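Local coordinates for protein alpha-1,4-endofucoidanase (Mariniflexile fucanivorans, PDB 6DLH) that hydrolyses alpha-1,4-fucosidic linkages inside fucoidan chains as a retaining GH107 glycoside hydrolase, and binds calcium ions, at residues A468-I472 with L482-P487; D681-I685 with N707-F711; P699-A704 with V728-I732. All coordinates share one frame. Numbering follows the deposited sequence.

Interaction 1 (A468-I472 with L482-P487); sequences AWLTI and LSGTPP
Trp469 and Pro486 form the apolar centre of this contact between 468-472 and 482-487. Pro486 CA sits 3.6 Å from the centroid of the five-membered ring of Trp469, 1° off the ring normal, a CH-pi contact over the face. Pro486 CB lies 3.7 Å from Trp469 CE2. Pro487 CD adds a contact of 3.9 Å to Trp469 CD1. The p rotamer of Trp469 (chi1 51°, chi2 -99°) sets the indole against the prolines, and its NE1 is hydrogen-bonded to Glu490. Further along, the t,p rotamer of Leu470 brings Leu470 CD1 to 4.0 Å from Leu482 CB, and Ile472 CG1 meets Leu482 CD1 at 3.9 Å.

The segments are the open end of a beta hairpin, strands 471-476 and 479-484, in a putative Ig domain. They run antiparallel, with end-to-end directions 175° apart. Thr471 and Ser483 are a hydrogen-bonded pair, CA atoms 5.4 Å apart. Ile472 and Leu482 are a non-hydrogen-bonded pair, with CA atoms 4.8 Å apart. Gly484 is extended (phi 155°, psi -176°). An ideal CB there would clash with Trp469 O, which instead accepts a CA-H...O contact from Gly484 CA at 3.4 Å.

Two backbone hydrogen bonds join the strands: Thr471 N to Ser483 O, 2.7 Å, and Ser483 N to Thr471 O, 3.0 Å. Thr471 (m) and Ser483 (p) share the other face of the sheet from Ile472 and Leu482. At the polar edge, one water donates to Trp469 O (2.7 Å) and Ser483 O (3.0 Å) and accepts from Thr471 OG1 (2.6 Å).

Interaction 2 (D681-I685 with N707-F711); sequences DWLTI and NSFTF
Leu683 is the bump at the middle of this buried contact, and the rings of Phe709 and Phe711 make its hollow. The segment 681-685 comes from loop or turn into strand 684-689, while 707-711 is strand throughout. Their directions lie 27° apart. The backbones stay well separated, with Leu683 and Phe709 CA atoms 8.7 Å apart and Ile685 and Phe711 CA atoms 9.4 Å apart. Side chains fill the gap.

Leu683 has chi1 at 178° and chi2 at 93°, between wells. This puts CD2 over the face of Phe709, 3.5 Å from the ring centroid and 4° off the normal, a CH-pi contact. Leu683 CB lies 3.6 Å from Phe709 CE2. Leu683 CD2 also reaches the edge of Phe711, 4.1 Å from Phe711 CZ. Ile685 (t,t) adds the next bump, with CB 4.0 Å from Phe711 CE2. Both phenylalanines are m, with chi2 near 85°.

Trp682 (p, chi2 -95°) closes the end of the row. Phe709 turns its edge toward the Trp682 face in an offset edge-to-face pair. The centroids of the Trp682 five-membered ring and the Phe709 ring are 5.9 Å apart, with planes at 86°. Trp682 NE1 donates to Asn707 OD1 at 3.0 Å and 173°. Asn707 is m, and its ND2 is hydrogen-bonded to Asp703 O.

Ile685 also touches Leu695 and Trp693 of strand 692-697, and Phe711 touches Ile724 of strand 720-729. Strands 684-689 and 705-713 belong to two different sheets. Their interlocking leucine, isoleucine and aromatic side chains form part of the interior between the two sheets of a beta sandwich, as in Ig-like domains.

Interaction 3 (P699-A704 with V728-I732); sequences PINSDA and VIATI
Here the loop between strands 692-697 and 705-713 of an Ig-like beta sandwich packs on the end of strand 720-729 and the tail that follows it. Pro699 comes first. Its CB lies 3.7 Å from Val728 CG1, which the t rotamer of Val728 (chi1 174°) sets against the proline. Pro699 and Val728 are both buried, and both also touch Trp682.

Ile700 points its CA-to-CB bond away from 728-732. Ile700 N donates to Asp703 OD2 at 3.2 Å, across the turn. The backbone then makes a short 3-10 turn at Asn701 (phi -60°, psi -32°) and Ser702 (phi -61°, psi -10°).

Asn701, in the m rotamer with chi2 23°, reaches out to the tail. Asn701 CA is 4.8 Å from Ala730 CA, and Asn701 ND2 is 3.6 Å from Ala730 CB. Asn701 OD1 accepts a weak hydrogen bond from Thr731 N at 3.5 Å. The hydroxyl of Thr731 is hydrogen-bonded to Gly650 O.

Asp703 O comes 3.3 Å from Val728 CB. That O also accepts from Asn707 ND2. Ala704 N donates a backbone hydrogen bond to Asn701 O at 2.9 Å. Ala704 is in the polyproline II region (phi -61°, psi 134°), and Ala704 CA is 4.8 Å from Val728 CA. Ala704 CB rests 4.0 Å from Ala730 CB, and Ala704 CA makes a CA-H...O contact of 3.2 Å with Val728 O.

In the fold
From the N terminus, the domain with the parallel sheet, probably the GH107 catalytic domain, comes first. The Ig-like part follows. Interaction 1 closes a short hairpin in the first putative Ig domain. Interactions 2 and 3 lie on the opposite side of the chain's centre, with nearest atoms about 67 and 75 Å from interaction 1. Interaction 2 closes the 21 residues from Ile685 to Asn707, including strand 692-697, and ties the two sheets together. Interaction 3 closes the 23 between Ala704 and Val728, including strand 705-713, at one end of the sandwich. These two cross, since 699-704 lies between 681-685 and 707-711. They touch mainly through Trp682, and Asn707 also meets Val728.

Interaction 1 (A468-I472 with L482-P487)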
# COMPACT_ATOMS: atom_id res chain seq x y z
N ALA A 468 -35.65 18.75 0.44
CA ALA A 468 -36.94 18.96 1.09
C ALA A 468 -37.31 17.72 1.90
O ALA A 468 -38.07 17.81 2.87
CB ALA A 468 -37.99 19.27 0.05
N TRP A 469 -36.76 16.57 1.48
CA TRP A 469 -37.09 15.27 2.06
C TRP A 469 -36.31 14.97 3.34
O TRP A 469 -36.65 14.03 4.05
CB TRP A 469 -36.95 14.15 1.02
CG TRP A 469 -35.64 14.11 0.29
CD1 TRP A 469 -35.38 14.61 -0.96
CD2 TRP A 469 -34.41 13.50 0.74
NE1 TRP A 469 -34.08 14.35 -1.31
CE2 TRP A 469 -33.46 13.68 -0.29
CE3 TRP A 469 -34.02 12.83 1.91
CZ2 TRP A 469 -32.14 13.22 -0.18
CZ3 TRP A 469 -32.72 12.37 2.01
CH2 TRP A 469 -31.79 12.57 0.98
N LEU A 470 -35.28 15.78 3.64
CA LEU A 470 -34.34 15.51 4.72
C LEU A 470 -34.84 16.12 6.04
O LEU A 470 -35.21 17.29 6.09
CB LEU A 470 -32.96 16.06 4.34
CG LEU A 470 -31.79 15.65 5.24
CD1 LEU A 470 -31.38 14.20 5.01
CD2 LEU A 470 -30.60 16.58 5.05
N THR A 471 -34.87 15.28 7.08
CA THR A 471 -35.08 15.71 8.46
C THR A 471 -33.78 15.52 9.24
O THR A 471 -33.01 14.59 8.98
CB THR A 471 -36.28 14.99 9.11
OG1 THR A 471 -37.49 15.24 8.38
CG2 THR A 471 -36.51 15.37 10.55
N ILE A 472 -33.53 16.42 10.19
CA ILE A 472 -32.40 16.36 11.10
C ILE A 472 -32.95 16.32 12.52
O ILE A 472 -33.48 17.31 13.03
CB ILE A 472 -31.45 17.56 10.87
CG1 ILE A 472 -30.79 17.49 9.49
CG2 ILE A 472 -30.42 17.64 12.00
CD1 ILE A 472 -29.82 18.62 9.20
N LEU A 482 -29.59 12.30 10.08
CA LEU A 482 -30.06 12.81 8.81
C LEU A 482 -30.84 11.69 8.15
O LEU A 482 -30.28 10.62 7.86
CB LEU A 482 -28.84 13.19 7.97
CG LEU A 482 -28.28 14.60 8.16
CD1 LEU A 482 -27.87 14.86 9.60
CD2 LEU A 482 -27.10 14.82 7.22
N SER A 483 -32.15 11.91 7.94
CA SER A 483 -32.99 10.86 7.39
C SER A 483 -34.13 11.44 6.56
O SER A 483 -34.46 12.62 6.66
CB SER A 483 -33.48 9.89 8.45
OG SER A 483 -34.44 10.49 9.31
N GLY A 484 -34.73 10.55 5.76
CA GLY A 484 -35.80 10.84 4.83
C GLY A 484 -35.79 9.82 3.70
O GLY A 484 -35.01 8.87 3.73
N THR A 485 -36.68 10.01 2.71
CA THR A 485 -36.65 9.21 1.51
C THR A 485 -36.64 10.13 0.29
O THR A 485 -37.61 10.84 0.06
CB THR A 485 -37.81 8.20 1.46
OG1 THR A 485 -37.69 7.36 2.61
CG2 THR A 485 -37.80 7.35 0.21
N PRO A 486 -35.54 10.16 -0.50
CA PRO A 486 -35.55 10.88 -1.77
C PRO A 486 -36.57 10.20 -2.69
O PRO A 486 -36.69 8.97 -2.66
CB PRO A 486 -34.12 10.67 -2.31
CG PRO A 486 -33.63 9.42 -1.61
CD PRO A 486 -34.26 9.48 -0.23
N PRO A 487 -37.35 10.96 -3.48
CA PRO A 487 -38.19 10.38 -4.53
C PRO A 487 -37.32 9.75 -5.62
O PRO A 487 -36.12 10.04 -5.70
CB PRO A 487 -38.97 11.58 -5.09
CG PRO A 487 -38.13 12.79 -4.73
CD PRO A 487 -37.49 12.43 -3.40
O HOH W 1 -37.35 13.37 6.58
O HOH W 2 -38.95 11.67 3.47
O HOH W 3 -33.81 12.33 11.00

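Interaction 2 (D681-I685 with N707-F711)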
# COMPACT_ATOMS: atom_id res chain seq x y z
N ASP A 681 26.03 -46.25 3.91
CA ASP A 681 25.25 -46.37 5.13
C ASP A 681 25.04 -45.02 5.82
O ASP A 681 24.13 -44.89 6.63
CB ASP A 681 25.91 -47.32 6.13
CG ASP A 681 25.56 -48.79 5.93
OD1 ASP A 681 24.63 -49.07 5.15
OD2 ASP A 681 26.23 -49.63 6.56
N TRP A 682 25.89 -44.04 5.51
CA TRP A 682 25.89 -42.80 6.26
C TRP A 682 24.62 -41.97 6.04
O TRP A 682 24.22 -41.25 6.95
CB TRP A 682 27.17 -41.98 6.04
CG TRP A 682 27.38 -41.47 4.65
CD1 TRP A 682 28.10 -42.06 3.65
CD2 TRP A 682 26.90 -40.22 4.10
NE1 TRP A 682 28.09 -41.28 2.53
CE2 TRP A 682 27.36 -40.15 2.77
CE3 TRP A 682 26.12 -39.17 4.61
CZ2 TRP A 682 27.07 -39.07 1.94
CZ3 TRP A 682 25.84 -38.10 3.79
CH2 TRP A 682 26.30 -38.05 2.47
N LEU A 683 23.99 -42.09 4.86
CA LEU A 683 22.84 -41.27 4.51
C LEU A 683 21.55 -42.06 4.69
O LEU A 683 21.36 -43.12 4.08
CB LEU A 683 23.01 -40.78 3.06
CG LEU A 683 21.88 -39.93 2.49
CD1 LEU A 683 22.14 -38.44 2.69
CD2 LEU A 683 21.68 -40.22 1.01
N THR A 684 20.65 -41.55 5.55
CA THR A 684 19.32 -42.12 5.69
C THR A 684 18.27 -41.07 5.31
O THR A 684 18.62 -39.94 4.97
CB THR A 684 19.08 -42.72 7.08
OG1 THR A 684 19.18 -41.70 8.08
CG2 THR A 684 20.01 -43.88 7.40
N ILE A 685 17.00 -41.46 5.38
CA ILE A 685 15.91 -40.56 5.06
C ILE A 685 14.85 -40.70 6.14
O ILE A 685 14.62 -41.80 6.64
CB ILE A 685 15.33 -40.85 3.65
CG1 ILE A 685 14.60 -39.63 3.07
CG2 ILE A 685 14.44 -42.09 3.67
CD1 ILE A 685 13.93 -39.88 1.74
N ASN A 707 28.88 -40.54 -4.30
CA ASN A 707 28.18 -41.55 -3.52
C ASN A 707 26.81 -41.79 -4.13
O ASN A 707 25.97 -40.89 -4.13
CB ASN A 707 28.01 -41.11 -2.06
CG ASN A 707 29.29 -41.17 -1.24
OD1 ASN A 707 29.30 -41.77 -0.17
ND2 ASN A 707 30.37 -40.58 -1.74
N SER A 708 26.59 -43.01 -4.64
CA SER A 708 25.38 -43.33 -5.37
C SER A 708 24.38 -44.05 -4.46
O SER A 708 24.75 -44.98 -3.75
CB SER A 708 25.70 -44.10 -6.62
OG SER A 708 24.51 -44.44 -7.32
N PHE A 709 23.13 -43.60 -4.50
CA PHE A 709 22.06 -44.17 -3.69
C PHE A 709 20.84 -44.44 -4.56
O PHE A 709 20.70 -43.85 -5.63
CB PHE A 709 21.66 -43.21 -2.56
CG PHE A 709 22.78 -42.79 -1.64
CD1 PHE A 709 23.63 -41.75 -1.98
CD2 PHE A 709 22.97 -43.43 -0.43
CE1 PHE A 709 24.66 -41.36 -1.14
CE2 PHE A 709 24.00 -43.05 0.42
CZ PHE A 709 24.84 -42.01 0.07
N THR A 710 19.96 -45.33 -4.09
CA THR A 710 18.70 -45.55 -4.79
C THR A 710 17.56 -45.46 -3.78
O THR A 710 17.68 -45.92 -2.64
CB THR A 710 18.73 -46.84 -5.63
OG1 THR A 710 18.67 -47.97 -4.75
CG2 THR A 710 19.93 -46.95 -6.53
N PHE A 711 16.45 -44.85 -4.21
CA PHE A 711 15.31 -44.63 -3.34
C PHE A 711 14.03 -45.03 -4.06
O PHE A 711 13.90 -44.84 -5.26
CB PHE A 711 15.27 -43.18 -2.83
CG PHE A 711 16.31 -42.85 -1.79
CD1 PHE A 711 17.56 -42.38 -2.15
CD2 PHE A 711 16.04 -43.01 -0.43
CE1 PHE A 711 18.52 -42.07 -1.19
CE2 PHE A 711 17.00 -42.71 0.53
CZ PHE A 711 18.24 -42.25 0.14

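Interaction 3 (P699-A704 with V728-I732)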
# COMPACT_ATOMS: atom_id res chain seq x y z
N PRO A 699 29.07 -37.68 6.56
CA PRO A 699 30.09 -38.41 5.81
C PRO A 699 31.46 -38.13 6.43
O PRO A 699 31.67 -37.07 7.01
CB PRO A 699 29.98 -37.78 4.42
CG PRO A 699 29.58 -36.35 4.69
CD PRO A 699 28.69 -36.42 5.91
N ILE A 700 32.37 -39.10 6.31
CA ILE A 700 33.77 -38.92 6.65
C ILE A 700 34.57 -38.96 5.35
O ILE A 700 34.01 -39.27 4.29
CB ILE A 700 34.24 -39.96 7.69
CG1 ILE A 700 34.05 -41.41 7.21
CG2 ILE A 700 33.57 -39.72 9.03
CD1 ILE A 700 34.72 -42.46 8.08
N ASN A 701 35.87 -38.63 5.43
CA ASN A 701 36.74 -38.51 4.27
C ASN A 701 36.82 -39.82 3.48
O ASN A 701 36.98 -39.79 2.26
CB ASN A 701 38.14 -38.01 4.64
CG ASN A 701 38.14 -36.55 5.05
OD1 ASN A 701 37.12 -36.01 5.45
ND2 ASN A 701 39.29 -35.90 4.95
N SER A 702 36.72 -40.95 4.17
CA SER A 702 36.75 -42.24 3.50
C SER A 702 35.59 -42.37 2.51
O SER A 702 35.57 -43.31 1.71
CB SER A 702 36.76 -43.38 4.49
OG SER A 702 35.47 -43.59 5.04
N ASP A 703 34.65 -41.42 2.55
CA ASP A 703 33.47 -41.42 1.69
C ASP A 703 33.64 -40.44 0.52
O ASP A 703 32.68 -40.16 -0.19
CB ASP A 703 32.20 -41.13 2.49
CG ASP A 703 31.86 -42.14 3.58
OD1 ASP A 703 32.04 -43.36 3.35
OD2 ASP A 703 31.42 -41.70 4.67
N ALA A 704 34.87 -39.94 0.32
CA ALA A 704 35.16 -38.90 -0.66
C ALA A 704 34.80 -39.34 -2.08
O ALA A 704 35.14 -40.44 -2.50
CB ALA A 704 36.61 -38.48 -0.55
N VAL A 728 30.98 -36.19 -2.11
CA VAL A 728 31.50 -35.87 -0.79
C VAL A 728 32.92 -35.33 -0.95
O VAL A 728 33.80 -36.05 -1.41
CB VAL A 728 31.44 -37.09 0.16
CG1 VAL A 728 32.11 -36.82 1.50
CG2 VAL A 728 30.02 -37.59 0.37
N ILE A 729 33.13 -34.06 -0.59
CA ILE A 729 34.44 -33.42 -0.62
C ILE A 729 35.13 -33.65 0.72
O ILE A 729 34.54 -33.39 1.77
CB ILE A 729 34.34 -31.91 -0.94
CG1 ILE A 729 33.49 -31.61 -2.18
CG2 ILE A 729 35.71 -31.27 -1.02
CD1 ILE A 729 34.14 -32.01 -3.49
N ALA A 730 36.38 -34.12 0.66
CA ALA A 730 37.18 -34.42 1.84
C ALA A 730 37.78 -33.14 2.41
O ALA A 730 38.25 -32.28 1.65
CB ALA A 730 38.26 -35.42 1.49
N THR A 731 37.77 -33.03 3.74
CA THR A 731 38.22 -31.84 4.44
C THR A 731 39.74 -31.89 4.61
O THR A 731 40.25 -32.56 5.51
CB THR A 731 37.50 -31.67 5.78
OG1 THR A 731 36.09 -31.87 5.62
CG2 THR A 731 37.75 -30.32 6.42
N ILE A 732 40.45 -31.18 3.72
CA ILE A 732 41.90 -31.17 3.67
C ILE A 732 42.40 -29.83 4.21
O ILE A 732 42.66 -29.70 5.41
CB ILE A 732 42.39 -31.42 2.23